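Side-chain contacts in COG0546: Predicted phosphatases (Streptococcus pneumoniae, PDB 2AH5), which is of unknown function but, as a haloacid dehalogenase-like protein, probably acts as a phosphatase: residues 189-192 against 193-197; 9-13 against 14-18; 168-172 against 173-177. All blocks are in the same frame, centred on the assembly; numbering follows the deposited sequence.

Contact 1 of 3, residues 189-192 against 193-197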
ATOM      1  N   ASP A 189       2.329  13.848  -8.163  1.00 26.11           N
ATOM      2  CA  ASP A 189       2.946  12.629  -8.687  1.00 24.52           C
ATOM      3  C   ASP A 189       1.887  11.724  -9.333  1.00 22.60           C
ATOM      4  O   ASP A 189       2.045  11.277 -10.479  1.00 22.21           O
ATOM      5  CB  ASP A 189       3.670  11.862  -7.570  1.00 25.85           C
ATOM      6  CG  ASP A 189       4.957  12.539  -7.111  1.00 28.42           C
ATOM      7  OD1 ASP A 189       5.868  12.737  -7.953  1.00 32.35           O
ATOM      8  OD2 ASP A 189       5.075  12.846  -5.899  1.00 32.03           O
ATOM      9  N   LEU A 190       0.796  11.479  -8.613  1.00 19.49           N
ATOM     10  CA  LEU A 190      -0.200  10.515  -9.064  1.00 17.44           C
ATOM     11  C   LEU A 190      -0.814  10.933 -10.387  1.00 17.08           C
ATOM     12  O   LEU A 190      -1.042  10.102 -11.263  1.00 15.98           O
ATOM     13  CB  LEU A 190      -1.289  10.326  -8.021  1.00 16.74           C
ATOM     14  CG  LEU A 190      -0.783   9.752  -6.693  1.00 16.75           C
ATOM     15  CD1 LEU A 190      -1.803   9.932  -5.598  1.00 17.29           C
ATOM     16  CD2 LEU A 190      -0.386   8.283  -6.860  1.00 18.34           C
ATOM     17  N   LEU A 191      -1.055  12.232 -10.547  1.00 16.66           N
ATOM     18  CA  LEU A 191      -1.679  12.696 -11.785  1.00 16.77           C
ATOM     19  C   LEU A 191      -0.755  12.563 -13.009  1.00 16.68           C
ATOM     20  O   LEU A 191      -1.247  12.460 -14.123  1.00 17.07           O
ATOM     21  CB  LEU A 191      -2.168  14.140 -11.653  1.00 16.97           C
ATOM     22  CG  LEU A 191      -3.346  14.470 -10.738  1.00 17.66           C
ATOM     23  CD1 LEU A 191      -3.464  15.974 -10.563  1.00 22.41           C
ATOM     24  CD2 LEU A 191      -4.629  13.910 -11.314  1.00 20.18           C
ATOM     25  N   ASN A 192       0.563  12.552 -12.802  1.00 16.59           N
ATOM     26  CA  ASN A 192       1.487  12.335 -13.913  1.00 16.57           C
ATOM     27  C   ASN A 192       1.300  10.979 -14.586  1.00 15.89           C
ATOM     28  O   ASN A 192       1.797  10.766 -15.694  1.00 15.77           O
ATOM     29  CB  ASN A 192       2.934  12.483 -13.461  1.00 17.31           C
ATOM     30  CG  ASN A 192       3.340  13.940 -13.244  1.00 18.64           C
ATOM     31  OD1 ASN A 192       2.681  14.858 -13.706  1.00 22.45           O
ATOM     32  ND2 ASN A 192       4.425  14.140 -12.518  1.00 23.40           N
ATOM     33  N   TYR A 193       0.591  10.072 -13.911  1.00 15.78           N
ATOM     34  CA  TYR A 193       0.300   8.738 -14.450  1.00 16.28           C
ATOM     35  C   TYR A 193      -1.109   8.561 -15.040  1.00 15.63           C
ATOM     36  O   TYR A 193      -1.495   7.439 -15.373  1.00 15.30           O
ATOM     37  CB  TYR A 193       0.598   7.663 -13.406  1.00 16.55           C
ATOM     38  CG  TYR A 193       2.029   7.721 -12.917  1.00 18.60           C
ATOM     39  CD1 TYR A 193       3.042   7.062 -13.604  1.00 19.81           C
ATOM     40  CD2 TYR A 193       2.373   8.492 -11.801  1.00 20.85           C
ATOM     41  CE1 TYR A 193       4.386   7.147 -13.171  1.00 19.80           C
ATOM     42  CE2 TYR A 193       3.700   8.570 -11.350  1.00 19.97           C
ATOM     43  CZ  TYR A 193       4.690   7.905 -12.050  1.00 19.37           C
ATOM     44  OH  TYR A 193       5.989   7.965 -11.614  1.00 22.13           O
ATOM     45  N   GLN A 194      -1.853   9.656 -15.211  1.00 15.33           N
ATOM     46  CA  GLN A 194      -3.156   9.596 -15.907  1.00 15.28           C
ATOM     47  C   GLN A 194      -4.115   8.539 -15.286  1.00 14.55           C
ATOM     48  O   GLN A 194      -4.518   7.564 -15.966  1.00 13.89           O
ATOM     49  CB  GLN A 194      -2.989   9.355 -17.436  1.00 16.15           C
ATOM     50  CG  GLN A 194      -2.219  10.465 -18.192  1.00 17.95           C
ATOM     51  CD  GLN A 194      -0.748  10.523 -17.821  1.00 19.54           C
ATOM     52  OE1 GLN A 194      -0.025   9.520 -17.899  1.00 19.05           O
ATOM     53  NE2 GLN A 194      -0.290  11.716 -17.426  1.00 19.83           N
ATOM     54  N   PRO A 195      -4.460   8.706 -13.987  1.00 14.28           N
ATOM     55  CA  PRO A 195      -5.412   7.756 -13.405  1.00 14.10           C
ATOM     56  C   PRO A 195      -6.773   7.819 -14.078  1.00 13.95           C
ATOM     57  O   PRO A 195      -7.176   8.858 -14.622  1.00 14.70           O
ATOM     58  CB  PRO A 195      -5.563   8.223 -11.948  1.00 14.01           C
ATOM     59  CG  PRO A 195      -5.092   9.628 -11.937  1.00 14.35           C
ATOM     60  CD  PRO A 195      -4.047   9.739 -13.012  1.00 13.73           C
ATOM     61  N   ASP A 196      -7.513   6.738 -13.958  1.00 14.12           N
ATOM     62  CA  ASP A 196      -8.848   6.643 -14.535  1.00 14.90           C
ATOM     63  C   ASP A 196      -9.901   7.380 -13.735  1.00 14.61           C
ATOM     64  O   ASP A 196     -10.950   7.747 -14.257  1.00 15.34           O
ATOM     65  CB  ASP A 196      -9.220   5.177 -14.718  1.00 15.53           C
ATOM     66  CG  ASP A 196      -8.295   4.482 -15.697  1.00 18.09           C
ATOM     67  OD1 ASP A 196      -8.340   4.836 -16.903  1.00 19.28           O
ATOM     68  OD2 ASP A 196      -7.473   3.651 -15.264  1.00 17.67           O
ATOM     69  N   TYR A 197      -9.610   7.589 -12.456  1.00 14.00           N
ATOM     70  CA  TYR A 197     -10.495   8.293 -11.535  1.00 13.81           C
ATOM     71  C   TYR A 197      -9.629   8.711 -10.354  1.00 14.28           C
ATOM     72  O   TYR A 197      -8.572   8.110 -10.097  1.00 13.32           O
ATOM     73  CB  TYR A 197     -11.613   7.365 -11.080  1.00 15.18           C
ATOM     74  CG  TYR A 197     -12.705   8.042 -10.280  1.00 15.06           C
ATOM     75  CD1 TYR A 197     -13.812   8.649 -10.918  1.00 19.55           C
ATOM     76  CD2 TYR A 197     -12.656   8.046  -8.890  1.00 18.93           C
ATOM     77  CE1 TYR A 197     -14.831   9.255 -10.169  1.00 18.05           C
ATOM     78  CE2 TYR A 197     -13.660   8.649  -8.134  1.00 20.40           C
ATOM     79  CZ  TYR A 197     -14.729   9.243  -8.776  1.00 17.54           C
ATOM     80  OH  TYR A 197     -15.683   9.836  -7.984  1.00 22.78           O
TER

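Contact 2 of 3, residues 9-13 against 14-18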
ATOM      1  N   PHE A   9      -6.864  -3.272  -3.774  1.00 12.61           N
ATOM      2  CA  PHE A   9      -6.527  -2.163  -2.900  1.00 12.51           C
ATOM      3  C   PHE A   9      -5.065  -2.247  -2.473  1.00 12.63           C
ATOM      4  O   PHE A   9      -4.598  -3.341  -2.131  1.00 12.60           O
ATOM      5  CB  PHE A   9      -7.354  -2.253  -1.639  1.00 13.52           C
ATOM      6  CG  PHE A   9      -8.780  -1.884  -1.828  1.00 13.63           C
ATOM      7  CD1 PHE A   9      -9.687  -2.838  -2.238  1.00 16.76           C
ATOM      8  CD2 PHE A   9      -9.205  -0.594  -1.574  1.00 16.01           C
ATOM      9  CE1 PHE A   9     -11.028  -2.503  -2.395  1.00 17.49           C
ATOM     10  CE2 PHE A   9     -10.566  -0.252  -1.711  1.00 17.96           C
ATOM     11  CZ  PHE A   9     -11.451  -1.214  -2.131  1.00 16.17           C
ATOM     12  N   ASP A  10      -4.344  -1.124  -2.494  1.00 12.79           N
ATOM     13  CA  ASP A  10      -3.088  -1.015  -1.717  1.00 14.00           C
ATOM     14  C   ASP A  10      -3.514  -1.014  -0.225  1.00 14.09           C
ATOM     15  O   ASP A  10      -4.673  -0.761   0.083  1.00 14.02           O
ATOM     16  CB  ASP A  10      -2.309   0.282  -2.063  1.00 14.06           C
ATOM     17  CG  ASP A  10      -0.802   0.192  -1.713  1.00 18.18           C
ATOM     18  OD1 ASP A  10      -0.357  -0.786  -1.065  1.00 21.35           O
ATOM     19  OD2 ASP A  10      -0.041   1.117  -2.094  1.00 23.03           O
ATOM     20  N   LEU A  11      -2.591  -1.296   0.688  1.00 14.67           N
ATOM     21  CA  LEU A  11      -2.906  -1.449   2.123  1.00 14.09           C
ATOM     22  C   LEU A  11      -2.468  -0.191   2.840  1.00 15.07           C
ATOM     23  O   LEU A  11      -3.286   0.658   3.117  1.00 14.25           O
ATOM     24  CB  LEU A  11      -2.199  -2.681   2.722  1.00 15.01           C
ATOM     25  CG  LEU A  11      -2.508  -3.035   4.183  1.00 15.45           C
ATOM     26  CD1 LEU A  11      -4.012  -3.179   4.425  1.00 16.51           C
ATOM     27  CD2 LEU A  11      -1.781  -4.344   4.561  1.00 15.41           C
ATOM     28  N   ASP A  12      -1.169  -0.081   3.135  1.00 14.68           N
ATOM     29  CA  ASP A  12      -0.597   1.119   3.753  1.00 15.90           C
ATOM     30  C   ASP A  12      -0.853   2.344   2.900  1.00 15.41           C
ATOM     31  O   ASP A  12      -0.670   2.302   1.695  1.00 17.36           O
ATOM     32  CB  ASP A  12       0.917   0.976   3.901  1.00 16.48           C
ATOM     33  CG  ASP A  12       1.292  -0.197   4.713  1.00 20.29           C
ATOM     34  OD1 ASP A  12       1.289  -0.060   5.937  1.00 22.18           O
ATOM     35  OD2 ASP A  12       1.557  -1.276   4.133  1.00 26.06           O
ATOM     36  N   GLY A  13      -1.280   3.432   3.519  1.00 15.12           N
ATOM     37  CA  GLY A  13      -1.473   4.686   2.812  1.00 14.82           C
ATOM     38  C   GLY A  13      -2.761   4.777   2.026  1.00 14.36           C
ATOM     39  O   GLY A  13      -3.070   5.818   1.487  1.00 14.53           O
ATOM     40  N   THR A  14      -3.517   3.682   1.974  1.00 13.51           N
ATOM     41  CA  THR A  14      -4.787   3.663   1.257  1.00 13.13           C
ATOM     42  C   THR A  14      -5.921   3.236   2.209  1.00 13.16           C
ATOM     43  O   THR A  14      -6.788   4.045   2.559  1.00 13.68           O
ATOM     44  CB  THR A  14      -4.681   2.722   0.023  1.00 13.56           C
ATOM     45  OG1 THR A  14      -3.738   3.267  -0.907  1.00 15.79           O
ATOM     46  CG2 THR A  14      -6.021   2.555  -0.651  1.00 13.05           C
ATOM     47  N   LEU A  15      -5.888   1.984   2.656  1.00 12.13           N
ATOM     48  CA  LEU A  15      -6.837   1.498   3.658  1.00 11.50           C
ATOM     49  C   LEU A  15      -6.379   1.891   5.064  1.00 11.89           C
ATOM     50  O   LEU A  15      -7.193   2.269   5.925  1.00 12.15           O
ATOM     51  CB  LEU A  15      -6.984  -0.030   3.562  1.00 11.45           C
ATOM     52  CG  LEU A  15      -7.475  -0.559   2.214  1.00 11.19           C
ATOM     53  CD1 LEU A  15      -7.309  -2.065   2.104  1.00 13.67           C
ATOM     54  CD2 LEU A  15      -8.930  -0.158   1.987  1.00 13.82           C
ATOM     55  N   VAL A  16      -5.065   1.830   5.264  1.00 11.97           N
ATOM     56  CA  VAL A  16      -4.503   1.847   6.607  1.00 12.18           C
ATOM     57  C   VAL A  16      -3.579   3.033   6.775  1.00 12.23           C
ATOM     58  O   VAL A  16      -2.625   3.186   6.021  1.00 11.54           O
ATOM     59  CB  VAL A  16      -3.772   0.509   6.973  1.00 12.23           C
ATOM     60  CG1 VAL A  16      -3.171   0.630   8.366  1.00 11.95           C
ATOM     61  CG2 VAL A  16      -4.775  -0.676   6.935  1.00 14.09           C
ATOM     62  N   ASP A  17      -3.884   3.875   7.761  1.00 12.76           N
ATOM     63  CA  ASP A  17      -2.953   4.892   8.191  1.00 12.37           C
ATOM     64  C   ASP A  17      -1.909   4.269   9.116  1.00 12.30           C
ATOM     65  O   ASP A  17      -2.038   4.297  10.356  1.00 12.48           O
ATOM     66  CB  ASP A  17      -3.659   6.089   8.871  1.00 13.21           C
ATOM     67  CG  ASP A  17      -2.692   7.209   9.187  1.00 16.00           C
ATOM     68  OD1 ASP A  17      -1.476   7.008   8.982  1.00 15.03           O
ATOM     69  OD2 ASP A  17      -3.131   8.286   9.633  1.00 18.31           O
ATOM     70  N   SER A  18      -0.864   3.738   8.498  1.00 12.22           N
ATOM     71  CA  SER A  18       0.190   3.028   9.227  1.00 13.05           C
ATOM     72  C   SER A  18       1.321   4.005   9.605  1.00 13.45           C
ATOM     73  O   SER A  18       2.392   3.564  10.046  1.00 13.95           O
ATOM     74  CB  SER A  18       0.732   1.897   8.353  1.00 13.47           C
ATOM     75  OG  SER A  18       0.875   2.336   7.006  1.00 14.75           O
TER

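Contact 3 of 3, residues 168-172 against 173-177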
ATOM      1  N   LEU A 168       2.196   2.895 -11.592  1.00 18.14           N
ATOM      2  CA  LEU A 168       3.067   2.208 -12.560  1.00 19.00           C
ATOM      3  C   LEU A 168       2.738   0.714 -12.628  1.00 19.05           C
ATOM      4  O   LEU A 168       2.746   0.123 -13.705  1.00 19.84           O
ATOM      5  CB  LEU A 168       4.538   2.386 -12.200  1.00 20.84           C
ATOM      6  CG  LEU A 168       5.156   3.754 -12.498  1.00 22.45           C
ATOM      7  CD1 LEU A 168       6.491   3.869 -11.810  1.00 24.22           C
ATOM      8  CD2 LEU A 168       5.288   3.969 -13.995  1.00 25.88           C
ATOM      9  N   GLY A 169       2.468   0.107 -11.474  1.00 18.60           N
ATOM     10  CA  GLY A 169       2.005  -1.284 -11.434  1.00 17.57           C
ATOM     11  C   GLY A 169       0.783  -1.507 -12.312  1.00 17.27           C
ATOM     12  O   GLY A 169       0.706  -2.503 -13.053  1.00 16.91           O
ATOM     13  N   ALA A 170      -0.180  -0.589 -12.241  1.00 17.03           N
ATOM     14  CA  ALA A 170      -1.389  -0.683 -13.040  1.00 17.31           C
ATOM     15  C   ALA A 170      -1.058  -0.585 -14.520  1.00 18.45           C
ATOM     16  O   ALA A 170      -1.616  -1.315 -15.337  1.00 18.18           O
ATOM     17  CB  ALA A 170      -2.396   0.407 -12.658  1.00 16.07           C
ATOM     18  N   ARG A 171      -0.134   0.310 -14.856  1.00 19.00           N
ATOM     19  CA  ARG A 171       0.164   0.540 -16.270  1.00 21.39           C
ATOM     20  C   ARG A 171       0.879  -0.684 -16.828  1.00 21.39           C
ATOM     21  O   ARG A 171       0.578  -1.153 -17.933  1.00 22.18           O
ATOM     22  CB  ARG A 171       1.012   1.803 -16.460  1.00 21.69           C
ATOM     23  CG  ARG A 171       1.584   1.872 -17.869  1.00 26.97           C
ATOM     24  CD  ARG A 171       2.314   3.154 -18.185  1.00 31.35           C
ATOM     25  NE  ARG A 171       2.911   3.023 -19.513  1.00 37.00           N
ATOM     26  CZ  ARG A 171       2.257   3.237 -20.655  1.00 37.52           C
ATOM     27  NH1 ARG A 171       0.991   3.636 -20.644  1.00 37.72           N
ATOM     28  NH2 ARG A 171       2.884   3.080 -21.812  1.00 39.86           N
ATOM     29  N   GLU A 172       1.833  -1.201 -16.063  1.00 21.62           N
ATOM     30  CA  GLU A 172       2.577  -2.411 -16.463  1.00 22.04           C
ATOM     31  C   GLU A 172       1.705  -3.646 -16.700  1.00 21.93           C
ATOM     32  O   GLU A 172       2.008  -4.473 -17.560  1.00 22.08           O
ATOM     33  CB  GLU A 172       3.646  -2.730 -15.429  1.00 22.47           C
ATOM     34  CG  GLU A 172       4.914  -1.907 -15.635  1.00 25.32           C
ATOM     35  CD  GLU A 172       5.673  -1.616 -14.356  1.00 31.45           C
ATOM     36  OE1 GLU A 172       5.256  -2.114 -13.285  1.00 32.70           O
ATOM     37  OE2 GLU A 172       6.684  -0.860 -14.415  1.00 34.33           O
ATOM     38  N   THR A 173       0.616  -3.764 -15.953  1.00 20.19           N
ATOM     39  CA  THR A 173      -0.196  -4.983 -15.970  1.00 19.28           C
ATOM     40  C   THR A 173      -1.459  -4.801 -16.804  1.00 19.20           C
ATOM     41  O   THR A 173      -2.164  -5.762 -17.092  1.00 19.64           O
ATOM     42  CB  THR A 173      -0.616  -5.382 -14.539  1.00 18.87           C
ATOM     43  OG1 THR A 173      -1.236  -4.261 -13.908  1.00 16.22           O
ATOM     44  CG2 THR A 173       0.578  -5.823 -13.723  1.00 19.28           C
ATOM     45  N   GLY A 174      -1.749  -3.565 -17.197  1.00 18.76           N
ATOM     46  CA  GLY A 174      -2.958  -3.288 -17.969  1.00 17.94           C
ATOM     47  C   GLY A 174      -4.271  -3.141 -17.194  1.00 17.36           C
ATOM     48  O   GLY A 174      -5.347  -3.150 -17.786  1.00 17.98           O
ATOM     49  N   ILE A 175      -4.208  -2.999 -15.872  1.00 16.32           N
ATOM     50  CA  ILE A 175      -5.466  -2.806 -15.118  1.00 14.39           C
ATOM     51  C   ILE A 175      -5.728  -1.306 -14.986  1.00 15.08           C
ATOM     52  O   ILE A 175      -4.826  -0.485 -15.206  1.00 15.01           O
ATOM     53  CB  ILE A 175      -5.443  -3.475 -13.710  1.00 13.86           C
ATOM     54  CG1 ILE A 175      -4.403  -2.802 -12.807  1.00 13.02           C
ATOM     55  CG2 ILE A 175      -5.153  -5.006 -13.811  1.00 13.37           C
ATOM     56  CD1 ILE A 175      -4.497  -3.205 -11.337  1.00 14.13           C
ATOM     57  N   GLN A 176      -6.948  -0.933 -14.625  1.00 14.88           N
ATOM     58  CA  GLN A 176      -7.234   0.482 -14.435  1.00 14.59           C
ATOM     59  C   GLN A 176      -6.614   0.956 -13.101  1.00 14.25           C
ATOM     60  O   GLN A 176      -6.246   0.142 -12.251  1.00 13.20           O
ATOM     61  CB  GLN A 176      -8.725   0.728 -14.441  1.00 14.70           C
ATOM     62  CG  GLN A 176      -9.379   0.693 -15.845  1.00 18.50           C
ATOM     63  CD  GLN A 176     -10.827   1.067 -15.777  1.00 22.33           C
ATOM     64  OE1 GLN A 176     -11.191   2.038 -15.107  1.00 23.91           O
ATOM     65  NE2 GLN A 176     -11.678   0.290 -16.442  1.00 23.04           N
ATOM     66  N   LYS A 177      -6.491   2.272 -12.946  1.00 14.16           N
ATOM     67  CA  LYS A 177      -5.852   2.878 -11.763  1.00 14.40           C
ATOM     68  C   LYS A 177      -6.725   4.000 -11.242  1.00 14.42           C
ATOM     69  O   LYS A 177      -7.147   4.891 -12.005  1.00 13.46           O
ATOM     70  CB  LYS A 177      -4.412   3.365 -12.055  1.00 15.32           C
ATOM     71  CG  LYS A 177      -4.127   3.696 -13.532  1.00 15.41           C
ATOM     72  CD  LYS A 177      -2.769   4.377 -13.723  1.00 16.12           C
ATOM     73  CE  LYS A 177      -2.241   4.240 -15.144  1.00 19.24           C
ATOM     74  NZ  LYS A 177      -3.046   5.017 -16.159  1.00 19.85           N
TER
HETATM   75  O   HOH W   1      -1.107   4.959 -18.613  1.00 33.29           O

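Contact 1 of 3, residues 189-192 against 193-197
Y193 folds back against the last residues of helix 187-191, and its ring passes close to D189 O and L190 O near the end of that helix. CG is anti to the carbonyl carbon of Y193 (chi1 -57°), which sends the side chain back along the helix. Y193 CB lies 3.6 Å from L190 O, and CG runs past the carbonyl carbon of N192. Farther out, Y193 CD2 comes within 3.1 Å of D189 O, and CE2 stays beside the same oxygen. L190 O sits at the ring edge, near the ring plane, whereas D189 O approaches obliquely.

Two backbone bonds set this turn. Y193 N donates a hydrogen bond to L190 O (3.1 Å, 155°), and Q194 N does the same to L191 O at 168°, the second closing a type I beta turn from L191 to Q194. The Q194 side chain bends at chi2 and returns to the chain, where Q194 NE2 makes a weak bond of 2.9 Å to N192 O. P195 meanwhile places its CD at 3.5 Å from L190 O, while its CG lies 4.4 Å from L191 CD2 in a loose apolar contact.

The whole is a surface turn leading from helix 187-191 to strand 197-199 at the edge of the parallel sheet. The Y193 side chain leans on K164, M167 and L168 of helix 164-173; L190 and P195 rest on A179 of strand 176-180.

Contact 2 of 3, residues 9-13 against 14-18
L11 O accepts three backbone N-H groups, from T14, L15 and V16, as the chain folds back after strand 6-9, and G13 N returns a bond to V16 O beside the single bridge of D12 with V16. L15 N, 3.0 Å from L11 O, lies in the carbonyl plane of L11; T14 N stands above that plane and V16 N is tilted from it. G13 takes a positive phi (80°) in this tight loop.

Among the side chains, D12 and S18 make the polar link: S18 OG donates to the anti lone pair of D12 OD1 over 2.7 Å, and that oxygen also forms a salt bridge with K108. D10 OD1 receives L11 N at 2.9 Å, on its anti side but out of the carboxylate plane. T14 OG1 lies 3.5 Å from D10 CB and is hydrogen-bonded to D162. On the apolar side, L15 CD2 meets F9 CD2 at 3.6 Å, the two side chains crossing at about a right angle. L11, its CG anti to the backbone N (chi1 -176°), lies alongside V16, with L11 CD1 3.6 Å from V16 CG2.

D10, D12 and T14 fit the DxDx(T/V) motif of haloacid dehalogenases, whose first aspartate is the nucleophile in relatives. The loop leaves central strand 6-9, with F9 and L15 against helix 89-97 and L11 and V16 against helix 110-119.

Contact 3 of 3, residues 168-172 against 173-177
A170 and K177 meet where helix 164-173 gives way to strand 176-180: A170 CB lies 3.6 Å from K177 CB, and the CG and CD of the lysine continue past the same methyl group. I175 adds to this apolar patch, its CG1 placed 3.8 Å from A170 CB.

Around the patch, the helix end is closed by a set of mostly weak bonds. T173 OG1 donates to G169 O over 2.8 Å, approaching at 24° from the carbonyl plane. A chi1 of 53° puts that hydroxyl between the backbone N and the carbonyl carbon, where it can turn back to the helix; T173 N adds a longer, weak bond to the same G169 O. A170 O takes weak bonds from G174 N at 2.9 Å and from I175 N at 3.1 Å, and R171 O a weak one from G174 N. With the positive phi of G174 (82°), this end fits a Schellman motif, its bonds all weak.

Farther out, T173 packs on I143 and H144 of helix 139-149, and I175 reaches L147 of that helix as well as strand 157-161. K177 NZ is held by Y193 O and Q194 O, and a water accepts from it and, at 3.2 Å, from R171 NH1, in the plane of the guanidinium group.

The helix-to-strand turn of this beta-alpha-beta unit thus uses the carbonyls of G169, A170 and R171 to accept a hydroxyl and outgoing amides. R171 NH1 and K177 NZ remain 6.2 Å apart; the shared water, together with the carbonyls at K177, probably eases their mutual repulsion.

How the contacts relate
Contact 2 is the core member, its centre about 5 Å from the centre of the chain; contact 3 is partly buried and contact 1 lies at the surface. Contacts 1 and 3 both close the C-terminal end of a helix and touch each other: the lysine of contact 3 bonds into the turn of contact 1, and D196, just before strand 197-199, bonds to the backbone of K177 in strand 176-180. Contact 2 stands apart, about 8 Å from either at the nearest atoms. Its chemistry differs accordingly, with carboxylates of a probable active-site loop beside buried apolar side chains, whereas the two helix ends rely chiefly on backbone carbonyls, turned-back polar side chains and small apolar patches.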